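Local coordinates for protein serine racemase (Enterococcus faecalis, PDB 4ECL) that is the cytoplasmic domain of VanTG, an alanine racemase family protein that pairs a TIM-barrel-type N-terminal domain with a C-terminal domain, at residues A35-E40 / A223-L228. Residues are numbered along the deposited sequence; the frame is centred on the assembly and turned at random.
Sequences AVVKAE and ALYGVL
Tyr225 reaches across to the backbone of Val36, and Leu224 beside it packs on Ala35, where the C-terminal end of barrel strand 32-36 meets the loop that follows strand 217-220. The two strands are parallel neighbours in the TIM-type barrel of the alanine racemase family, 32-36 the first and 217-220 the last strand of the barrel in chain order, so the contact lies where the barrel closes on itself. Tyr225 buries the most surface. Its CG lies anti to its own carbonyl carbon (chi1 -56°), which brings the hydroxyl end of the ring up to the strand, and its hydroxyl OH donates a hydrogen bond of 3.0 Å to Val36 O. The hydroxyl comes in well off the C=O direction, tilted 26° from the carbonyl plane, while Val36 O itself sits at the ring edge, near the ring plane. A tyrosine suits this place because a long flat side chain can span from the loop to the strand end and still finish in a donor for a buried carbonyl. His44 stacks on the ring and Tyr42 also meets it, which should limit its freedom to swing. Leu224, with CG anti to its backbone N (chi1 179°), extends one methyl, CD2, to within 3.9 Å of Ala35 CB. The small methyl of alanine leaves room for the branched leucine, and Leu53 of helix 46-55 touches both residues, while Leu16 and Val20 of helix 13-25 also pack on Leu224. Val36 contributes chiefly through its backbone, which is also hydrogen-bonded to Val220 across the closing strand pair. Beyond it, the Val37 side chain crosses that of Tyr225 at about a right angle, its CG1 methyl lying 3.8 Å from Tyr225 OH.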
ATOM      1  N   ALA A  35       3.007   3.829 -22.760  1.00 16.58           N
ATOM      2  CA  ALA A  35       3.226   4.247 -21.398  1.00 18.04           C
ATOM      3  C   ALA A  35       2.517   3.263 -20.473  1.00 22.35           C
ATOM      4  O   ALA A  35       1.305   3.063 -20.566  1.00 22.51           O
ATOM      5  CB  ALA A  35       2.709   5.661 -21.198  1.00 16.07           C
ATOM      6  N   VAL A  36       3.288   2.637 -19.595  1.00 18.95           N
ATOM      7  CA  VAL A  36       2.732   1.680 -18.658  1.00 18.86           C
ATOM      8  C   VAL A  36       2.222   2.434 -17.426  1.00 24.42           C
ATOM      9  O   VAL A  36       3.023   2.955 -16.635  1.00 23.90           O
ATOM     10  CB  VAL A  36       3.807   0.675 -18.244  1.00 20.42           C
ATOM     11  CG1 VAL A  36       3.242  -0.321 -17.230  1.00 17.68           C
ATOM     12  CG2 VAL A  36       4.345  -0.045 -19.480  1.00 20.69           C
ATOM     13  N   VAL A  37       0.900   2.516 -17.267  1.00 19.54           N
ATOM     14  CA  VAL A  37       0.325   3.349 -16.203  1.00 20.77           C
ATOM     15  C   VAL A  37      -0.453   2.546 -15.151  1.00 23.56           C
ATOM     16  O   VAL A  37      -1.285   3.090 -14.428  1.00 25.07           O
ATOM     17  CB  VAL A  37      -0.560   4.481 -16.787  1.00 18.28           C
ATOM     18  CG1 VAL A  37       0.308   5.494 -17.544  1.00 24.07           C
ATOM     19  CG2 VAL A  37      -1.644   3.925 -17.709  1.00 12.68           C
ATOM     20  N   LYS A  38      -0.171   1.248 -15.078  1.00 21.76           N
ATOM     21  CA  LYS A  38      -0.803   0.364 -14.101  1.00 21.66           C
ATOM     22  C   LYS A  38      -0.396   0.741 -12.673  1.00 20.01           C
ATOM     23  O   LYS A  38       0.598   1.441 -12.477  1.00 19.63           O
ATOM     24  CB  LYS A  38      -0.409  -1.083 -14.377  1.00 17.92           C
ATOM     25  CG  LYS A  38       1.073  -1.306 -14.412  1.00 20.94           C
ATOM     26  CD  LYS A  38       1.433  -2.735 -14.777  1.00 29.27           C
ATOM     27  CE  LYS A  38       2.918  -2.972 -14.579  1.00 37.70           C
ATOM     28  NZ  LYS A  38       3.317  -4.387 -14.790  1.00 46.56           N
ATOM     29  N   ALA A  39      -1.157   0.255 -11.693  1.00 19.12           N
ATOM     30  CA  ALA A  39      -0.966   0.577 -10.270  1.00 19.88           C
ATOM     31  C   ALA A  39      -0.860   2.059  -9.986  1.00 17.50           C
ATOM     32  O   ALA A  39       0.143   2.507  -9.434  1.00 20.19           O
ATOM     33  CB  ALA A  39       0.246  -0.114  -9.722  1.00 23.83           C
ATOM     34  N   GLU A  40      -1.897   2.809 -10.347  1.00 20.40           N
ATOM     35  CA  GLU A  40      -1.907   4.248 -10.165  1.00 24.48           C
ATOM     36  C   GLU A  40      -0.681   4.903 -10.784  1.00 22.47           C
ATOM     37  O   GLU A  40      -0.075   5.791 -10.171  1.00 22.41           O
ATOM     38  CB  GLU A  40      -1.994   4.602  -8.682  1.00 30.46           C
ATOM     39  CG  GLU A  40      -3.375   4.386  -8.113  1.00 36.51           C
ATOM     40  CD  GLU A  40      -4.394   5.304  -8.750  1.00 40.88           C
ATOM     41  OE1 GLU A  40      -4.013   6.428  -9.161  1.00 31.79           O
ATOM     42  OE2 GLU A  40      -5.570   4.896  -8.852  1.00 48.51           O
ATOM     43  N   ALA A 223      11.398   3.852 -16.402  1.00 22.56           N
ATOM     44  CA  ALA A 223      12.154   4.880 -17.113  1.00 20.20           C
ATOM     45  C   ALA A 223      11.298   6.117 -17.334  1.00 22.61           C
ATOM     46  O   ALA A 223      11.785   7.247 -17.242  1.00 20.72           O
ATOM     47  CB  ALA A 223      12.696   4.350 -18.459  1.00 19.72           C
ATOM     48  N   LEU A 224      10.021   5.905 -17.631  1.00 17.67           N
ATOM     49  CA  LEU A 224       9.116   7.020 -17.863  1.00 20.04           C
ATOM     50  C   LEU A 224       9.038   7.914 -16.620  1.00 24.71           C
ATOM     51  O   LEU A 224       8.873   9.136 -16.718  1.00 24.86           O
ATOM     52  CB  LEU A 224       7.737   6.488 -18.221  1.00 16.82           C
ATOM     53  CG  LEU A 224       6.630   7.501 -18.490  1.00 19.74           C
ATOM     54  CD1 LEU A 224       6.875   8.198 -19.791  1.00 21.61           C
ATOM     55  CD2 LEU A 224       5.256   6.836 -18.479  1.00 27.14           C
ATOM     56  N   TYR A 225       9.186   7.302 -15.454  1.00 21.64           N
ATOM     57  CA  TYR A 225       9.057   8.026 -14.190  1.00 20.65           C
ATOM     58  C   TYR A 225      10.403   8.535 -13.672  1.00 24.10           C
ATOM     59  O   TYR A 225      10.494   9.135 -12.598  1.00 27.25           O
ATOM     60  CB  TYR A 225       8.332   7.151 -13.159  1.00 18.00           C
ATOM     61  CG  TYR A 225       6.981   6.691 -13.664  1.00 17.63           C
ATOM     62  CD1 TYR A 225       5.954   7.605 -13.877  1.00 21.51           C
ATOM     63  CD2 TYR A 225       6.739   5.357 -13.954  1.00 17.47           C
ATOM     64  CE1 TYR A 225       4.716   7.204 -14.349  1.00 14.97           C
ATOM     65  CE2 TYR A 225       5.500   4.941 -14.427  1.00 20.41           C
ATOM     66  CZ  TYR A 225       4.495   5.872 -14.622  1.00 20.79           C
ATOM     67  OH  TYR A 225       3.262   5.477 -15.102  1.00 21.28           O
ATOM     68  N   GLY A 226      11.451   8.291 -14.446  1.00 25.80           N
ATOM     69  CA  GLY A 226      12.741   8.912 -14.194  1.00 19.74           C
ATOM     70  C   GLY A 226      13.489   8.267 -13.053  1.00 30.00           C
ATOM     71  O   GLY A 226      14.366   8.872 -12.431  1.00 42.62           O
ATOM     72  N   VAL A 227      13.132   7.026 -12.767  1.00 26.85           N
ATOM     73  CA  VAL A 227      13.797   6.270 -11.729  1.00 27.67           C
ATOM     74  C   VAL A 227      14.261   4.957 -12.338  1.00 41.17           C
ATOM     75  O   VAL A 227      13.577   4.394 -13.199  1.00 50.62           O
ATOM     76  CB  VAL A 227      12.829   6.005 -10.578  1.00 28.47           C
ATOM     77  CG1 VAL A 227      12.549   7.293  -9.836  1.00 30.43           C
ATOM     78  CG2 VAL A 227      11.523   5.447 -11.116  1.00 31.51           C
ATOM     79  N   LEU A 228      15.423   4.467 -11.929  1.00 37.89           N
ATOM     80  CA  LEU A 228      15.807   3.126 -12.344  1.00 44.26           C
ATOM     81  C   LEU A 228      15.721   2.142 -11.176  1.00 56.10           C
ATOM     82  O   LEU A 228      16.232   2.415 -10.092  1.00 62.25           O
ATOM     83  CB  LEU A 228      17.181   3.114 -13.019  1.00 42.02           C
ATOM     84  CG  LEU A 228      17.203   3.805 -14.388  1.00 44.28           C
ATOM     85  CD1 LEU A 228      18.451   3.398 -15.161  1.00 52.76           C
ATOM     86  CD2 LEU A 228      15.939   3.506 -15.203  1.00 40.46           C
TER